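Local coordinates for protein N(G),N(G)-dimethylarginine dimethylaminohydrolase (Pseudomonas aeruginosa, PDB 1H70) that hydrolyses N-omega-methylated arginines, asymmetric dimethylarginine and monomethylarginine, to L-citrulline and dimethylamine or methylamine, at residues F1-R9 / C206-I214; P11-S22 / S239-G247. The protein carries 1 engineered substitution. All blocks are in the same frame, centred on the assembly; numbering follows the deposited sequence.

Contact 1: F1-R9 / C206-I214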
loop_
_atom_site.group_PDB
_atom_site.type_symbol
_atom_site.label_atom_id
_atom_site.label_comp_id
_atom_site.label_asym_id
_atom_site.label_seq_id
_atom_site.Cartn_x
_atom_site.Cartn_y
_atom_site.Cartn_z
ATOM N N PHE A 1 2.914 -8.268 17.573
ATOM C CA PHE A 1 1.827 -7.314 17.201
ATOM C C PHE A 1 0.852 -7.972 16.276
ATOM O O PHE A 1 1.142 -9.024 15.735
ATOM C CB PHE A 1 2.346 -5.978 16.660
ATOM C CG PHE A 1 2.380 -5.689 15.177
ATOM C CD1 PHE A 1 1.572 -4.694 14.645
ATOM C CD2 PHE A 1 3.242 -6.359 14.325
ATOM C CE1 PHE A 1 1.642 -4.359 13.305
ATOM C CE2 PHE A 1 3.328 -6.018 12.987
ATOM C CZ PHE A 1 2.528 -5.015 12.477
ATOM N N MET A 2 -0.320 -7.376 16.152
ATOM C CA MET A 2 -1.347 -7.887 15.264
ATOM C C MET A 2 -2.247 -6.715 14.852
ATOM O O MET A 2 -2.549 -5.819 15.649
ATOM C CB MET A 2 -2.212 -8.980 15.912
ATOM C CG MET A 2 -1.494 -10.315 16.218
ATOM S SD MET A 2 -0.656 -11.107 14.788
ATOM C CE MET A 2 0.424 -12.224 15.610
ATOM N N PHE A 3 -2.682 -6.749 13.609
ATOM C CA PHE A 3 -3.606 -5.738 13.125
ATOM C C PHE A 3 -5.001 -6.075 13.641
ATOM O O PHE A 3 -5.323 -7.259 13.811
ATOM C CB PHE A 3 -3.634 -5.757 11.604
ATOM C CG PHE A 3 -2.405 -5.198 10.943
ATOM C CD1 PHE A 3 -1.880 -5.825 9.814
ATOM C CD2 PHE A 3 -1.803 -4.044 11.413
ATOM C CE1 PHE A 3 -0.774 -5.306 9.184
ATOM C CE2 PHE A 3 -0.674 -3.518 10.793
ATOM C CZ PHE A 3 -0.148 -4.143 9.687
ATOM N N LYS A 4 -5.837 -5.063 13.871
ATOM C CA LYS A 4 -7.196 -5.317 14.325
ATOM C C LYS A 4 -8.182 -4.923 13.233
ATOM O O LYS A 4 -9.286 -5.446 13.198
ATOM C CB LYS A 4 -7.540 -4.528 15.590
ATOM C CG LYS A 4 -6.565 -4.719 16.748
ATOM C CD LYS A 4 -7.220 -4.508 18.114
ATOM C CE LYS A 4 -6.372 -5.127 19.242
ATOM N NZ LYS A 4 -5.183 -4.315 19.673
ATOM N N HIS A 5 -7.774 -3.991 12.370
ATOM C CA HIS A 5 -8.664 -3.480 11.329
ATOM C C HIS A 5 -8.053 -3.278 9.941
ATOM O O HIS A 5 -6.856 -3.030 9.774
ATOM C CB HIS A 5 -9.164 -2.064 11.674
ATOM C CG HIS A 5 -9.817 -1.887 13.011
ATOM N ND1 HIS A 5 -11.098 -2.313 13.275
ATOM C CD2 HIS A 5 -9.394 -1.258 14.134
ATOM C CE1 HIS A 5 -11.427 -1.994 14.517
ATOM N NE2 HIS A 5 -10.411 -1.349 15.061
ATOM N N ILE A 6 -8.948 -3.296 8.958
ATOM C CA ILE A 6 -8.656 -3.027 7.580
ATOM C C ILE A 6 -9.731 -2.073 7.055
ATOM O O ILE A 6 -10.891 -2.194 7.454
ATOM C CB ILE A 6 -8.660 -4.393 6.826
ATOM C CG1 ILE A 6 -7.198 -4.890 6.854
ATOM C CG2 ILE A 6 -9.266 -4.302 5.451
ATOM C CD1 ILE A 6 -7.002 -6.298 7.152
ATOM N N ILE A 7 -9.330 -1.115 6.211
ATOM C CA ILE A 7 -10.277 -0.247 5.500
ATOM C C ILE A 7 -10.044 -0.512 4.007
ATOM O O ILE A 7 -8.892 -0.631 3.557
ATOM C CB ILE A 7 -10.074 1.253 5.779
ATOM C CG1 ILE A 7 -10.306 1.557 7.258
ATOM C CG2 ILE A 7 -10.976 2.104 4.894
ATOM C CD1 ILE A 7 -9.709 2.879 7.697
ATOM N N ALA A 8 -11.119 -0.574 3.228
ATOM C CA ALA A 8 -11.026 -0.801 1.772
ATOM C C ALA A 8 -12.163 -0.033 1.116
ATOM O O ALA A 8 -13.069 0.453 1.825
ATOM C CB ALA A 8 -11.161 -2.287 1.432
ATOM N N ARG A 9 -12.165 0.063 -0.208
ATOM C CA ARG A 9 -13.280 0.772 -0.873
ATOM C C ARG A 9 -13.617 0.066 -2.170
ATOM O O ARG A 9 -12.735 -0.223 -2.966
ATOM C CB ARG A 9 -12.902 2.211 -1.149
ATOM C CG ARG A 9 -14.047 3.081 -1.778
ATOM C CD ARG A 9 -13.574 4.430 -2.281
ATOM N NE ARG A 9 -13.199 5.354 -1.218
ATOM C CZ ARG A 9 -14.044 6.004 -0.431
ATOM N NH1 ARG A 9 -15.361 5.843 -0.562
ATOM N NH2 ARG A 9 -13.561 6.832 0.500
ATOM N N CYS A 206 3.170 -7.411 -1.682
ATOM C CA CYS A 206 2.386 -8.389 -0.932
ATOM C C CYS A 206 2.067 -7.774 0.425
ATOM O O CYS A 206 2.687 -6.796 0.804
ATOM C CB CYS A 206 3.147 -9.699 -0.672
ATOM S SG CYS A 206 3.555 -10.640 -2.155
ATOM N N ILE A 207 1.081 -8.331 1.136
ATOM C CA ILE A 207 0.791 -7.829 2.488
ATOM C C ILE A 207 0.760 -8.880 3.578
ATOM O O ILE A 207 0.110 -9.908 3.475
ATOM C CB ILE A 207 -0.549 -7.049 2.562
ATOM C CG1 ILE A 207 -1.700 -7.875 1.985
ATOM C CG2 ILE A 207 -0.410 -5.692 1.877
ATOM C CD1 ILE A 207 -3.070 -7.147 2.074
ATOM N N TRP A 208 1.481 -8.591 4.659
ATOM C CA TRP A 208 1.444 -9.418 5.841
ATOM C C TRP A 208 0.229 -8.916 6.617
ATOM O O TRP A 208 0.049 -7.699 6.768
ATOM C CB TRP A 208 2.697 -9.211 6.694
ATOM C CG TRP A 208 2.681 -9.923 8.021
ATOM C CD1 TRP A 208 3.182 -11.182 8.256
ATOM C CD2 TRP A 208 2.153 -9.453 9.250
ATOM N NE1 TRP A 208 2.988 -11.516 9.575
ATOM C CE2 TRP A 208 2.377 -10.459 10.218
ATOM C CE3 TRP A 208 1.524 -8.267 9.651
ATOM C CZ2 TRP A 208 1.965 -10.329 11.548
ATOM C CZ3 TRP A 208 1.132 -8.124 10.983
ATOM C CH2 TRP A 208 1.363 -9.143 11.922
ATOM N N VAL A 209 -0.610 -9.836 7.083
ATOM C CA VAL A 209 -1.738 -9.492 7.952
ATOM C C VAL A 209 -1.868 -10.630 8.976
ATOM O O VAL A 209 -2.378 -11.715 8.666
ATOM C CB VAL A 209 -3.115 -9.396 7.202
ATOM C CG1 VAL A 209 -4.195 -8.886 8.170
ATOM C CG2 VAL A 209 -3.078 -8.480 5.967
ATOM N N ASN A 210 -1.383 -10.424 10.187
ATOM C CA ASN A 210 -1.561 -11.415 11.238
ATOM C C ASN A 210 -1.076 -12.845 10.921
ATOM O O ASN A 210 -1.745 -13.855 11.197
ATOM C CB ASN A 210 -3.037 -11.408 11.667
ATOM C CG ASN A 210 -3.438 -10.073 12.309
ATOM O OD1 ASN A 210 -2.579 -9.242 12.616
ATOM N ND2 ASN A 210 -4.744 -9.866 12.527
ATOM N N GLU A 211 0.105 -12.914 10.353
ATOM C CA GLU A 211 0.778 -14.173 9.992
ATOM C C GLU A 211 0.283 -14.823 8.703
ATOM O O GLU A 211 0.794 -15.865 8.298
ATOM C CB GLU A 211 0.900 -15.159 11.153
ATOM C CG GLU A 211 1.616 -14.658 12.411
ATOM C CD GLU A 211 2.960 -13.936 12.256
ATOM O OE1 GLU A 211 3.633 -13.981 11.204
ATOM O OE2 GLU A 211 3.334 -13.277 13.268
ATOM N N ARG A 212 -0.708 -14.210 8.052
ATOM C CA ARG A 212 -1.156 -14.605 6.725
ATOM C C ARG A 212 -0.410 -13.661 5.785
ATOM O O ARG A 212 -0.053 -12.541 6.207
ATOM C CB ARG A 212 -2.653 -14.359 6.487
ATOM C CG ARG A 212 -3.528 -14.256 7.756
ATOM C CD ARG A 212 -3.962 -15.553 8.248
ATOM N NE ARG A 212 -5.050 -15.766 9.203
ATOM C CZ ARG A 212 -5.246 -15.608 10.512
ATOM N NH1 ARG A 212 -6.409 -16.063 10.975
ATOM N NH2 ARG A 212 -4.416 -14.978 11.365
ATOM N N VAL A 213 -0.146 -14.072 4.559
ATOM C CA VAL A 213 0.465 -13.146 3.606
ATOM C C VAL A 213 -0.408 -13.235 2.364
ATOM O O VAL A 213 -0.575 -14.317 1.774
ATOM C CB VAL A 213 1.942 -13.385 3.278
ATOM C CG1 VAL A 213 2.322 -12.552 2.051
ATOM C CG2 VAL A 213 2.856 -12.964 4.420
ATOM N N ILE A 214 -1.010 -12.110 1.993
ATOM C CA ILE A 214 -1.889 -12.068 0.824
ATOM C C ILE A 214 -1.060 -11.601 -0.366
ATOM O O ILE A 214 -0.372 -10.570 -0.273
ATOM C CB ILE A 214 -3.108 -11.167 1.070
ATOM C CG1 ILE A 214 -4.006 -11.800 2.157
ATOM C CG2 ILE A 214 -3.910 -10.997 -0.219
ATOM C CD1 ILE A 214 -5.133 -10.903 2.655
#

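Contact 2: P11-S22 / S239-G247. With CIR (citrulline), chain B.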
loop_
_atom_site.group_PDB
_atom_site.type_symbol
_atom_site.label_atom_id
_atom_site.label_comp_id
_atom_site.label_asym_id
_atom_site.label_seq_id
_atom_site.Cartn_x
_atom_site.Cartn_y
_atom_site.Cartn_z
ATOM N N PRO A 11 -14.444 -0.739 -5.878
ATOM C CA PRO A 11 -14.004 -0.033 -7.092
ATOM C C PRO A 11 -15.191 0.614 -7.822
ATOM O O PRO A 11 -16.317 0.087 -7.763
ATOM C CB PRO A 11 -13.359 -1.152 -7.923
ATOM C CG PRO A 11 -14.054 -2.384 -7.479
ATOM C CD PRO A 11 -14.333 -2.208 -5.992
ATOM N N ALA A 12 -14.956 1.758 -8.452
ATOM C CA ALA A 12 -15.996 2.477 -9.188
ATOM C C ALA A 12 -16.016 2.005 -10.629
ATOM O O ALA A 12 -15.053 1.388 -11.105
ATOM C CB ALA A 12 -15.717 3.959 -9.160
ATOM N N ARG A 13 -17.087 2.318 -11.364
ATOM C CA ARG A 13 -17.101 1.950 -12.769
ATOM C C ARG A 13 -16.000 2.712 -13.484
ATOM O O ARG A 13 -15.429 2.209 -14.470
ATOM C CB ARG A 13 -18.438 2.271 -13.432
ATOM C CG ARG A 13 -19.596 1.350 -13.033
ATOM C CD ARG A 13 -20.927 1.798 -13.641
ATOM N NE ARG A 13 -21.363 3.097 -13.131
ATOM C CZ ARG A 13 -22.021 3.256 -11.983
ATOM N NH1 ARG A 13 -22.290 2.197 -11.243
ATOM N NH2 ARG A 13 -22.398 4.458 -11.567
ATOM N N SER A 14 -15.699 3.926 -13.019
ATOM C CA SER A 14 -14.641 4.749 -13.626
ATOM C C SER A 14 -13.218 4.195 -13.446
ATOM O O SER A 14 -12.268 4.766 -13.977
ATOM C CB SER A 14 -14.702 6.219 -13.174
ATOM O OG SER A 14 -14.578 6.305 -11.771
ATOM N N LEU A 15 -13.091 3.086 -12.728
ATOM C CA LEU A 15 -11.813 2.377 -12.541
ATOM C C LEU A 15 -11.163 2.106 -13.901
ATOM O O LEU A 15 -9.943 2.125 -14.021
ATOM C CB LEU A 15 -12.042 1.011 -11.891
ATOM C CG LEU A 15 -10.794 0.158 -11.613
ATOM C CD1 LEU A 15 -10.190 0.574 -10.286
ATOM C CD2 LEU A 15 -11.089 -1.343 -11.593
ATOM N N VAL A 16 -11.978 1.834 -14.923
ATOM C CA VAL A 16 -11.442 1.562 -16.253
ATOM C C VAL A 16 -10.565 2.692 -16.759
ATOM O O VAL A 16 -9.690 2.458 -17.601
ATOM C CB VAL A 16 -12.531 1.259 -17.294
ATOM C CG1 VAL A 16 -13.374 0.064 -16.847
ATOM C CG2 VAL A 16 -13.387 2.477 -17.562
ATOM N N ASP A 17 -10.825 3.911 -16.264
ATOM C CA ASP A 17 -10.079 5.103 -16.626
ATOM C C ASP A 17 -9.064 5.512 -15.546
ATOM O O ASP A 17 -8.688 6.693 -15.450
ATOM C CB ASP A 17 -11.055 6.282 -16.845
ATOM C CG ASP A 17 -12.036 6.024 -17.975
ATOM O OD1 ASP A 17 -11.645 5.381 -18.969
ATOM O OD2 ASP A 17 -13.206 6.426 -17.959
ATOM N N GLY A 18 -8.633 4.567 -14.725
ATOM C CA GLY A 18 -7.652 4.851 -13.694
ATOM C C GLY A 18 -6.310 5.246 -14.300
ATOM O O GLY A 18 -5.991 4.835 -15.403
ATOM N N LEU A 19 -5.524 6.022 -13.560
ATOM C CA LEU A 19 -4.214 6.441 -14.045
ATOM C C LEU A 19 -3.304 5.241 -14.281
ATOM O O LEU A 19 -3.374 4.263 -13.543
ATOM C CB LEU A 19 -3.552 7.317 -12.987
ATOM C CG LEU A 19 -4.206 8.656 -12.646
ATOM C CD1 LEU A 19 -3.506 9.234 -11.412
ATOM C CD2 LEU A 19 -4.137 9.610 -13.842
ATOM N N THR A 20 -2.464 5.290 -15.321
ATOM C CA THR A 20 -1.519 4.223 -15.528
ATOM C C THR A 20 -0.366 4.608 -16.427
ATOM O O THR A 20 -0.481 5.445 -17.307
ATOM C CB THR A 20 -2.173 2.957 -16.098
ATOM O OG1 THR A 20 -1.200 1.885 -16.077
ATOM C CG2 THR A 20 -2.581 3.146 -17.553
ATOM N N SER A 21 0.758 3.984 -16.138
ATOM C CA SER A 21 1.951 4.135 -16.948
ATOM C C SER A 21 2.264 2.796 -17.630
ATOM O O SER A 21 3.307 2.653 -18.259
ATOM C CB SER A 21 3.135 4.528 -16.070
ATOM O OG SER A 21 3.423 3.493 -15.142
ATOM N N SER A 22 1.362 1.828 -17.495
ATOM C CA SER A 22 1.557 0.500 -18.098
ATOM C C SER A 22 0.826 0.362 -19.418
ATOM O O SER A 22 0.095 1.269 -19.816
ATOM C CB SER A 22 1.157 -0.591 -17.097
ATOM O OG SER A 22 2.007 -0.447 -15.961
ATOM N N SER A 239 -5.150 -9.139 -11.414
ATOM C CA SER A 239 -4.755 -8.741 -12.757
ATOM C C SER A 239 -5.376 -7.430 -13.239
ATOM O O SER A 239 -4.730 -6.677 -13.965
ATOM C CB SER A 239 -5.084 -9.862 -13.748
ATOM O OG SER A 239 -6.465 -9.865 -14.071
ATOM N N GLU A 240 -6.606 -7.141 -12.851
ATOM C CA GLU A 240 -7.250 -5.904 -13.318
ATOM C C GLU A 240 -6.651 -4.677 -12.635
ATOM O O GLU A 240 -6.651 -3.590 -13.212
ATOM C CB GLU A 240 -8.761 -5.989 -13.132
ATOM C CG GLU A 240 -9.394 -7.114 -13.947
ATOM C CD GLU A 240 -8.856 -7.212 -15.379
ATOM O OE1 GLU A 240 -9.218 -6.400 -16.268
ATOM O OE2 GLU A 240 -8.055 -8.138 -15.604
ATOM N N TYR A 241 -6.113 -4.860 -11.431
ATOM C CA TYR A 241 -5.469 -3.726 -10.744
ATOM C C TYR A 241 -4.037 -3.543 -11.239
ATOM O O TYR A 241 -3.535 -2.414 -11.294
ATOM C CB TYR A 241 -5.612 -3.862 -9.226
ATOM C CG TYR A 241 -7.083 -3.938 -8.885
ATOM C CD1 TYR A 241 -7.703 -5.156 -8.654
ATOM C CD2 TYR A 241 -7.853 -2.786 -8.856
ATOM C CE1 TYR A 241 -9.064 -5.215 -8.369
ATOM C CE2 TYR A 241 -9.199 -2.823 -8.563
ATOM C CZ TYR A 241 -9.803 -4.034 -8.333
ATOM O OH TYR A 241 -11.154 -4.086 -8.061
ATOM N N ARG A 242 -3.383 -4.636 -11.626
ATOM C CA ARG A 242 -2.045 -4.582 -12.206
ATOM C C ARG A 242 -2.015 -3.670 -13.430
ATOM O O ARG A 242 -1.034 -2.923 -13.677
ATOM C CB ARG A 242 -1.539 -6.002 -12.545
ATOM C CG ARG A 242 -0.169 -6.002 -13.226
ATOM C CD ARG A 242 0.421 -7.405 -13.341
ATOM N NE ARG A 242 1.612 -7.439 -14.199
ATOM C CZ ARG A 242 1.653 -7.860 -15.466
ATOM N NH1 ARG A 242 0.557 -8.298 -16.096
ATOM N NH2 ARG A 242 2.817 -7.839 -16.117
ATOM N N LYS A 243 -3.109 -3.680 -14.201
ATOM C CA LYS A 243 -3.240 -2.838 -15.381
ATOM C C LYS A 243 -3.131 -1.350 -15.070
ATOM O O LYS A 243 -2.743 -0.573 -15.937
ATOM C CB LYS A 243 -4.575 -3.068 -16.087
ATOM C CG LYS A 243 -4.653 -4.407 -16.795
ATOM C CD LYS A 243 -6.095 -4.692 -17.266
ATOM C CE LYS A 243 -6.165 -6.044 -17.958
ATOM N NZ LYS A 243 -7.569 -6.279 -18.433
ATOM N N ILE A 244 -3.530 -0.963 -13.857
ATOM C CA ILE A 244 -3.441 0.431 -13.443
ATOM C C ILE A 244 -2.467 0.576 -12.268
ATOM O O ILE A 244 -2.701 1.339 -11.327
ATOM C CB ILE A 244 -4.830 1.109 -13.200
ATOM C CG1 ILE A 244 -5.677 0.300 -12.209
ATOM C CG2 ILE A 244 -5.551 1.301 -14.553
ATOM C CD1 ILE A 244 -7.074 0.914 -11.934
ATOM N N ASP A 245 -1.371 -0.176 -12.345
ATOM C CA ASP A 245 -0.244 -0.082 -11.416
ATOM C C ASP A 245 -0.552 -0.218 -9.930
ATOM O O ASP A 245 0.087 0.454 -9.115
ATOM C CB ASP A 245 0.467 1.280 -11.610
ATOM C CG ASP A 245 0.995 1.511 -13.015
ATOM O OD1 ASP A 245 1.301 0.534 -13.733
ATOM O OD2 ASP A 245 1.110 2.692 -13.460
ATOM N N GLY A 246 -1.490 -1.088 -9.562
ATOM C CA GLY A 246 -1.831 -1.292 -8.160
ATOM C C GLY A 246 -1.858 -2.782 -7.821
ATOM O O GLY A 246 -2.019 -3.622 -8.715
ATOM N N GLY A 247 -1.763 -3.090 -6.535
ATOM C CA GLY A 247 -1.789 -4.459 -6.047
ATOM C C GLY A 247 -2.480 -4.580 -4.694
ATOM O O GLY A 247 -3.280 -3.731 -4.296
HETATM C C CIR B . -2.331 5.626 -9.590
HETATM O O CIR B . -2.279 6.460 -8.634
HETATM O OXT CIR B . -1.635 5.836 -10.667
HETATM C CA CIR B . -3.140 4.365 -9.447
HETATM N N CIR B . -3.622 3.928 -10.771
HETATM C C3 CIR B . -2.279 3.263 -8.784
HETATM C C4 CIR B . -1.990 3.644 -7.320
HETATM C C5 CIR B . -1.114 2.577 -6.687
HETATM N N6 CIR B . -0.872 2.869 -5.267
HETATM C C7 CIR B . -0.285 2.047 -4.413
HETATM O O7 CIR B . 0.120 0.918 -4.733
HETATM N N8 CIR B . -0.139 2.454 -3.137
#

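Contact 1: F1-R9 / C206-I214
The extended N-terminal residues F1-F3, leading into strand 5-9, run past the type I' turn V209-R212 of the hairpin 207-209/212-216, where M2 and N210 come closest, CA to CA 5.4 Å. Here the N210 amide pairs with both the N-H and the C=O of F3. Its OD1 receives F3 N at 2.7 Å on an in-plane lone pair, the bond bent to 143°, while its ND2 gives a nearly straight bond of 3.0 Å to F3 O. Held at both ends, the amide cannot easily flip. W208, its CG anti to the backbone N (chi1 174°), carries its indole to the side chains of F1, M2 and F3. The six-membered ring points its edge at the face of F3 in an offset edge-to-face pair, centroids 5.5 Å apart, and lies nearly parallel to F1 but slid aside, with F1 CE2 3.6 Å from W208 CZ3. M2 SD sits obliquely beside the indole, a Met-aromatic contact. W208 NE1 gives an almost straight bond, in the indole plane, to E211 OE1, restraining the indole's rotation. Beyond, I6 CD1 meets V209 CG1. N210 ND2 also bonds C46 O, beyond helix 29-43, whose L43 touches I6 and I214; R254 of strand 253-254 packs on F3 and I6.

Contact 2: P11-S22 / S239-G247
The loop 11-22 meets the Schellman motif that ends helix 239-242, at the side of the citrulline pocket that holds the ligand's amino group. D245, with positive phi, is the C-prime residue of the motif, and its carboxylate is gripped by the loop: OD2 takes S21 N and S21 OG, each at 3.0 Å and from opposite faces of its plane, while S22 OG bonds OD1 at 2.5 Å, a doubtfully short length. T20 OG1, turned anti to its own nitrogen (chi1 -171°), reaches K243 O at 2.9 Å, tying the loop to the helix end, and accepts S22 N, which closes an ST turn within the loop. On the pocket side the backbone does the binding: I244 O takes the citrulline N at 2.8 Å, and L19 O lies at the same distance in a weaker bond. Further along, I244 CD1 packs against L15 CD1 at 3.5 Å, and L15 CD2 touches Y241 CE2 at 3.9 Å. The Y241 hydroxyl lies beside P11 CG and is bonded to A32 O of helix 29-43. D61, itself a ligand partner, bonds L19 N. Schellman helix end and ST turn thus flank the amino-group end of the citrulline pocket, where L19 O and I244 O converge.

The two contacts pair consecutive stretches near the N-terminus with two stretches near the C-terminus, so the chain's beginning is joined to its last third in two places, with centres about 22 Å apart. Contact 1 is mostly buried and aromatic, with one asparagine amide supplying its cross-segment hydrogen bonds; it fastens the N-terminal tail to a hairpin turn and touches no ligand. Contact 2 is only partly buried: hydroxyls and a carboxylate join its more exposed end, apolar side chains its inner end, and backbone carbonyls face the bound citrulline. Helix 29-43 is common to both, touching I6 and I214 in contact 1 and P11, L15 and Y241 in contact 2.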